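Local coordinates for peptidase M28 (Shewanella amazonensis SB2B, PDB 3IIB), which probably acts as a zinc-dependent carboxypeptidase or dipeptidase of the M28 family, with two zinc ions in its active site and a homodimeric assembly, at residues Pro89-Ala94 / His178-His183; Ile170-Gly175 / Asp205-Asn210. All blocks are in the same frame, centred on the assembly; numbering follows the deposited sequence.

Contact 1. Residues Pro89-Ala94 / His178-His183; sequences PLVVTA and HDRMAH
Val91 CG2 sits over the centre of the Arg180 guanidinium, 3.6 Å above its plane, while the carbonyl group of Pro89 lies at the edge of the same group. The same methyl also reaches the aliphatic part of the arginine, which crosses the valine at a slant: Val91 CG2 is 3.5 Å from Arg180 CG. With CG2 anti to its carbonyl carbon, the beta-branched valine spreads this methyl over the arginine and leaves CG1 to meet the backbone, 3.7 Å from Arg180 O. At that edge of the guanidinium, Arg180 NH2 comes within 3.2 Å of Pro89 O, but the angle is too poor for a hydrogen bond. The arginine, centre of an inverse gamma turn, is held instead by a salt bridge from NE to Asp205 OD2, which also accepts from Val91 N. In the second subunit of the homodimer, the active form, NH1 bonds to Glu263 O and the backbone N to Asn405 OD1. Ala182 presents only a methyl, small enough for its CB to approach Thr93 N to 3.5 Å and Thr93 CG2 to 3.6 Å. Thr93 has OG1 anti to the backbone N (chi1 -164°) and hydrogen-bonded to Glu263 OE1 of its own chain, leaving CG2 to pack on the alanine. The loop 178-183 thus lies beside strand 88-94 without a hydrogen bond between them, while the strand pairs with strands 62-84 and 198-201.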
loop_
_atom_site.group_PDB
_atom_site.type_symbol
_atom_site.label_atom_id
_atom_site.label_comp_id
_atom_site.label_asym_id
_atom_site.label_seq_id
_atom_site.Cartn_x
_atom_site.Cartn_y
_atom_site.Cartn_z
ATOM N N PRO A 89 10.658 -5.138 -12.370
ATOM C CA PRO A 89 11.032 -4.787 -10.990
ATOM C C PRO A 89 10.270 -5.596 -9.952
ATOM O O PRO A 89 9.124 -6.017 -10.191
ATOM C CB PRO A 89 10.613 -3.312 -10.868
ATOM C CG PRO A 89 10.367 -2.834 -12.251
ATOM C CD PRO A 89 9.933 -4.037 -13.018
ATOM N N LEU A 90 10.938 -5.867 -8.843
ATOM C CA LEU A 90 10.305 -6.374 -7.642
ATOM C C LEU A 90 10.416 -5.366 -6.493
ATOM O O LEU A 90 11.281 -4.468 -6.500
ATOM C CB LEU A 90 10.963 -7.683 -7.253
ATOM C CG LEU A 90 10.929 -8.826 -8.258
ATOM C CD1 LEU A 90 11.954 -9.905 -7.864
ATOM C CD2 LEU A 90 9.515 -9.439 -8.452
ATOM N N VAL A 91 9.519 -5.490 -5.517
ATOM C CA VAL A 91 9.554 -4.664 -4.310
ATOM C C VAL A 91 9.894 -5.687 -3.212
ATOM O O VAL A 91 9.184 -6.675 -3.003
ATOM C CB VAL A 91 8.234 -3.922 -4.008
ATOM C CG1 VAL A 91 8.189 -3.448 -2.545
ATOM C CG2 VAL A 91 8.054 -2.681 -4.997
ATOM N N VAL A 92 11.031 -5.466 -2.602
ATOM C CA VAL A 92 11.661 -6.449 -1.733
ATOM C C VAL A 92 12.112 -5.735 -0.473
ATOM O O VAL A 92 12.417 -4.545 -0.501
ATOM C CB VAL A 92 12.863 -7.128 -2.456
ATOM C CG1 VAL A 92 13.996 -6.144 -2.731
ATOM C CG2 VAL A 92 13.400 -8.301 -1.687
ATOM N N THR A 93 12.241 -6.492 0.605
ATOM C CA THR A 93 12.966 -6.023 1.774
ATOM C C THR A 93 13.739 -7.180 2.421
ATOM O O THR A 93 13.299 -8.325 2.404
ATOM C CB THR A 93 12.001 -5.361 2.789
ATOM O OG1 THR A 93 12.764 -4.586 3.726
ATOM C CG2 THR A 93 11.173 -6.414 3.501
ATOM N N ALA A 94 14.882 -6.866 3.017
ATOM C CA ALA A 94 15.662 -7.871 3.718
ATOM C C ALA A 94 14.838 -8.358 4.915
ATOM O O ALA A 94 14.147 -7.559 5.586
ATOM C CB ALA A 94 17.009 -7.258 4.225
ATOM N N HIS A 178 -2.798 -7.364 -0.464
ATOM C CA HIS A 178 -2.267 -7.442 -1.831
ATOM C C HIS A 178 -1.734 -6.060 -2.222
ATOM O O HIS A 178 -1.951 -5.563 -3.329
ATOM C CB HIS A 178 -3.297 -7.999 -2.837
ATOM C CG HIS A 178 -4.578 -7.241 -2.904
ATOM N ND1 HIS A 178 -4.953 -6.497 -4.006
ATOM C CD2 HIS A 178 -5.614 -7.163 -2.035
ATOM C CE1 HIS A 178 -6.132 -5.949 -3.788
ATOM N NE2 HIS A 178 -6.563 -6.345 -2.603
ATOM N N ASP A 179 -1.046 -5.423 -1.274
ATOM C CA ASP A 179 -0.327 -4.183 -1.563
ATOM C C ASP A 179 1.125 -4.453 -1.928
ATOM O O ASP A 179 1.699 -5.495 -1.589
ATOM C CB ASP A 179 -0.378 -3.277 -0.363
ATOM C CG ASP A 179 -1.754 -2.782 -0.056
ATOM O OD1 ASP A 179 -2.492 -2.401 -1.011
ATOM O OD2 ASP A 179 -2.117 -2.797 1.150
ATOM N N ARG A 180 1.708 -3.486 -2.632
ATOM C CA ARG A 180 3.089 -3.546 -3.079
ATOM C C ARG A 180 3.986 -3.133 -1.909
ATOM O O ARG A 180 4.740 -2.150 -1.982
ATOM C CB ARG A 180 3.287 -2.687 -4.310
ATOM C CG ARG A 180 4.539 -3.045 -5.064
ATOM C CD ARG A 180 4.246 -4.132 -6.069
ATOM N NE ARG A 180 5.454 -4.562 -6.767
ATOM C CZ ARG A 180 6.009 -3.918 -7.786
ATOM N NH1 ARG A 180 5.486 -2.799 -8.262
ATOM N NH2 ARG A 180 7.103 -4.427 -8.348
HETATM N N MSE A 181 3.917 -3.939 -0.843
HETATM C CA MSE A 181 4.616 -3.685 0.401
HETATM C C MSE A 181 5.330 -5.006 0.749
HETATM O O MSE A 181 4.692 -6.074 0.786
HETATM C CB MSE A 181 3.612 -3.357 1.520
HETATM C CG MSE A 181 2.807 -2.103 1.276
HETATM SE SE MSE A 181 3.758 -0.526 1.765
HETATM C CE MSE A 181 5.213 -0.303 0.590
ATOM N N ALA A 182 6.634 -4.899 1.037
ATOM C CA ALA A 182 7.417 -6.030 1.492
ATOM C C ALA A 182 7.458 -6.021 3.033
ATOM O O ALA A 182 7.711 -4.969 3.669
ATOM C CB ALA A 182 8.807 -6.048 0.849
ATOM N N HIS A 183 7.145 -7.182 3.616
ATOM C CA HIS A 183 7.061 -7.326 5.066
ATOM C C HIS A 183 8.392 -7.896 5.572
ATOM O O HIS A 183 8.845 -8.955 5.110
ATOM C CB HIS A 183 5.958 -8.286 5.487
ATOM C CG HIS A 183 4.567 -7.884 5.135
ATOM N ND1 HIS A 183 3.561 -7.796 6.083
ATOM C CD2 HIS A 183 3.989 -7.604 3.942
ATOM C CE1 HIS A 183 2.426 -7.504 5.485
ATOM N NE2 HIS A 183 2.659 -7.373 4.184
#

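Contact 2. Residues Ile170-Gly175 / Asp205-Asn210; sequences IIRSIG and DADLIN
Arg172 and Ala206 bury the most surface here, and the arginine lies with its guanidinium across the alanine methyl: Ala206 CB is 3.3 Å above the plane, over its centre. The methyl also meets the aliphatic part of the chain, 3.8 Å from Arg172 CG. Alanine suits this turn of the helix because a small side chain lets a flat, charged group lie close to the backbone. The arginine leaves the end of strand 168-172 extended, then bends at chi3 (-70°). Its two terminal nitrogens grip one oxygen in a salt bridge, with Arg172 NH2 2.9 Å and Arg172 NH1 3.1 Å from Asp207 OD1. Both come from the same face of the carboxylate, whose plane is 41° from that of the guanidinium. A second salt bridge runs from NE to Asp135 OD1, and NH1 bonds to Asn203 OD1. Elsewhere in the contact, Ile170 and Ile209 meet tip to tip, their CD1 atoms 3.7 Å apart, both side chains also touching Phe133 of strand 131-134. Strand 168-172 lies parallel to strand 198-201, which leads into helix 203-213, so the contact packs that helix against the sheet. The two carboxylates probably offset the cost of burying the guanidinium charge, which joins strand and helix while the isoleucines pack against each other.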
loop_
_atom_site.group_PDB
_atom_site.type_symbol
_atom_site.label_atom_id
_atom_site.label_comp_id
_atom_site.label_asym_id
_atom_site.label_seq_id
_atom_site.Cartn_x
_atom_site.Cartn_y
_atom_site.Cartn_z
ATOM N N ILE A 170 14.084 -15.956 -1.248
ATOM C CA ILE A 170 13.023 -14.962 -1.207
ATOM C C ILE A 170 11.762 -15.634 -0.726
ATOM O O ILE A 170 11.497 -16.783 -1.080
ATOM C CB ILE A 170 12.752 -14.273 -2.582
ATOM C CG1 ILE A 170 12.630 -15.289 -3.701
ATOM C CG2 ILE A 170 13.884 -13.210 -2.907
ATOM C CD1 ILE A 170 11.922 -14.732 -5.023
ATOM N N ILE A 171 10.965 -14.895 0.039
ATOM C CA ILE A 171 9.667 -15.388 0.461
ATOM C C ILE A 171 8.538 -14.444 0.036
ATOM O O ILE A 171 8.711 -13.220 -0.054
ATOM C CB ILE A 171 9.587 -15.654 2.002
ATOM C CG1 ILE A 171 9.590 -14.354 2.833
ATOM C CG2 ILE A 171 10.647 -16.692 2.419
ATOM C CD1 ILE A 171 9.322 -14.603 4.347
ATOM N N ARG A 172 7.371 -15.012 -0.222
ATOM C CA ARG A 172 6.167 -14.211 -0.206
ATOM C C ARG A 172 5.988 -13.646 1.191
ATOM O O ARG A 172 5.960 -14.385 2.181
ATOM C CB ARG A 172 4.928 -15.035 -0.556
ATOM C CG ARG A 172 3.593 -14.252 -0.479
ATOM C CD ARG A 172 2.388 -15.169 -0.738
ATOM N NE ARG A 172 2.314 -15.611 -2.125
ATOM C CZ ARG A 172 1.682 -14.953 -3.098
ATOM N NH1 ARG A 172 1.016 -13.801 -2.845
ATOM N NH2 ARG A 172 1.685 -15.451 -4.331
ATOM N N SER A 173 5.868 -12.322 1.250
ATOM C CA SER A 173 5.669 -11.609 2.506
ATOM C C SER A 173 4.615 -12.283 3.346
ATOM O O SER A 173 3.561 -12.718 2.826
ATOM C CB SER A 173 5.255 -10.171 2.243
ATOM O OG SER A 173 6.384 -9.369 1.881
ATOM N N ILE A 174 4.897 -12.353 4.656
ATOM C CA ILE A 174 3.994 -12.963 5.606
ATOM C C ILE A 174 2.936 -11.914 5.962
ATOM O O ILE A 174 2.982 -11.267 7.013
ATOM C CB ILE A 174 4.713 -13.534 6.863
ATOM C CG1 ILE A 174 5.940 -14.365 6.473
ATOM C CG2 ILE A 174 3.686 -14.342 7.706
ATOM C CD1 ILE A 174 5.632 -15.554 5.532
ATOM N N GLY A 175 1.992 -11.745 5.040
ATOM C CA GLY A 175 1.039 -10.631 5.104
ATOM C C GLY A 175 -0.221 -11.049 4.437
ATOM O O GLY A 175 -0.207 -11.931 3.577
ATOM N N ASP A 205 4.180 -9.193 -6.129
ATOM C CA ASP A 205 5.379 -9.700 -6.787
ATOM C C ASP A 205 5.460 -11.251 -6.768
ATOM O O ASP A 205 5.908 -11.885 -7.713
ATOM C CB ASP A 205 6.625 -9.080 -6.133
ATOM C CG ASP A 205 6.802 -7.641 -6.502
ATOM O OD1 ASP A 205 6.857 -7.352 -7.722
ATOM O OD2 ASP A 205 6.893 -6.809 -5.566
ATOM N N ALA A 206 5.002 -11.856 -5.685
ATOM C CA ALA A 206 4.973 -13.307 -5.563
ATOM C C ALA A 206 3.920 -13.856 -6.558
ATOM O O ALA A 206 4.172 -14.865 -7.231
ATOM C CB ALA A 206 4.635 -13.698 -4.135
ATOM N N ASP A 207 2.785 -13.134 -6.698
ATOM C CA ASP A 207 1.770 -13.508 -7.684
ATOM C C ASP A 207 2.398 -13.454 -9.099
ATOM O O ASP A 207 2.124 -14.296 -9.941
ATOM C CB ASP A 207 0.575 -12.565 -7.701
ATOM C CG ASP A 207 -0.237 -12.613 -6.447
ATOM O OD1 ASP A 207 -0.106 -13.605 -5.683
ATOM O OD2 ASP A 207 -0.978 -11.629 -6.207
ATOM N N LEU A 208 3.202 -12.425 -9.352
ATOM C CA LEU A 208 3.817 -12.247 -10.667
ATOM C C LEU A 208 4.767 -13.401 -10.997
ATOM O O LEU A 208 4.776 -13.925 -12.120
ATOM C CB LEU A 208 4.561 -10.914 -10.737
ATOM C CG LEU A 208 5.378 -10.613 -11.995
ATOM C CD1 LEU A 208 4.439 -10.549 -13.199
ATOM C CD2 LEU A 208 6.134 -9.260 -11.762
ATOM N N ILE A 209 5.572 -13.786 -10.015
ATOM C CA ILE A 209 6.537 -14.834 -10.210
ATOM C C ILE A 209 5.733 -16.121 -10.522
ATOM O O ILE A 209 6.072 -16.877 -11.424
ATOM C CB ILE A 209 7.430 -15.027 -9.000
ATOM C CG1 ILE A 209 8.414 -13.869 -8.879
ATOM C CG2 ILE A 209 8.216 -16.349 -9.123
ATOM C CD1 ILE A 209 9.425 -13.974 -7.680
ATOM N N ASN A 210 4.664 -16.347 -9.772
ATOM C CA ASN A 210 3.814 -17.523 -9.983
ATOM C C ASN A 210 3.264 -17.563 -11.418
ATOM O O ASN A 210 3.274 -18.617 -12.054
ATOM C CB ASN A 210 2.634 -17.555 -9.010
ATOM C CG ASN A 210 2.997 -18.090 -7.615
ATOM O OD1 ASN A 210 4.012 -18.777 -7.410
ATOM N ND2 ASN A 210 2.101 -17.828 -6.657
#

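How the contacts relate
The centres of contacts 1 and 2 lie about 8 Å apart, on the same side of the chain's centre and at the same mixed sheet. Their segments alternate along the chain: 89-94, 170-175, 178-183, then 205-210. Strand 198-201 runs between the two strands involved, antiparallel to 88-94 and parallel to 168-172, and leads into helix 203-213. The contacts also touch directly: His183 N makes a probable hydrogen bond with Ser173 OG, and the salt bridge of Asp205 is the second link. The side chain of His183 is about 4 Å from that of His402, a zinc ligand, so the loop between strands 168-172 and 198-201 probably connects this part of the sheet with the zinc site.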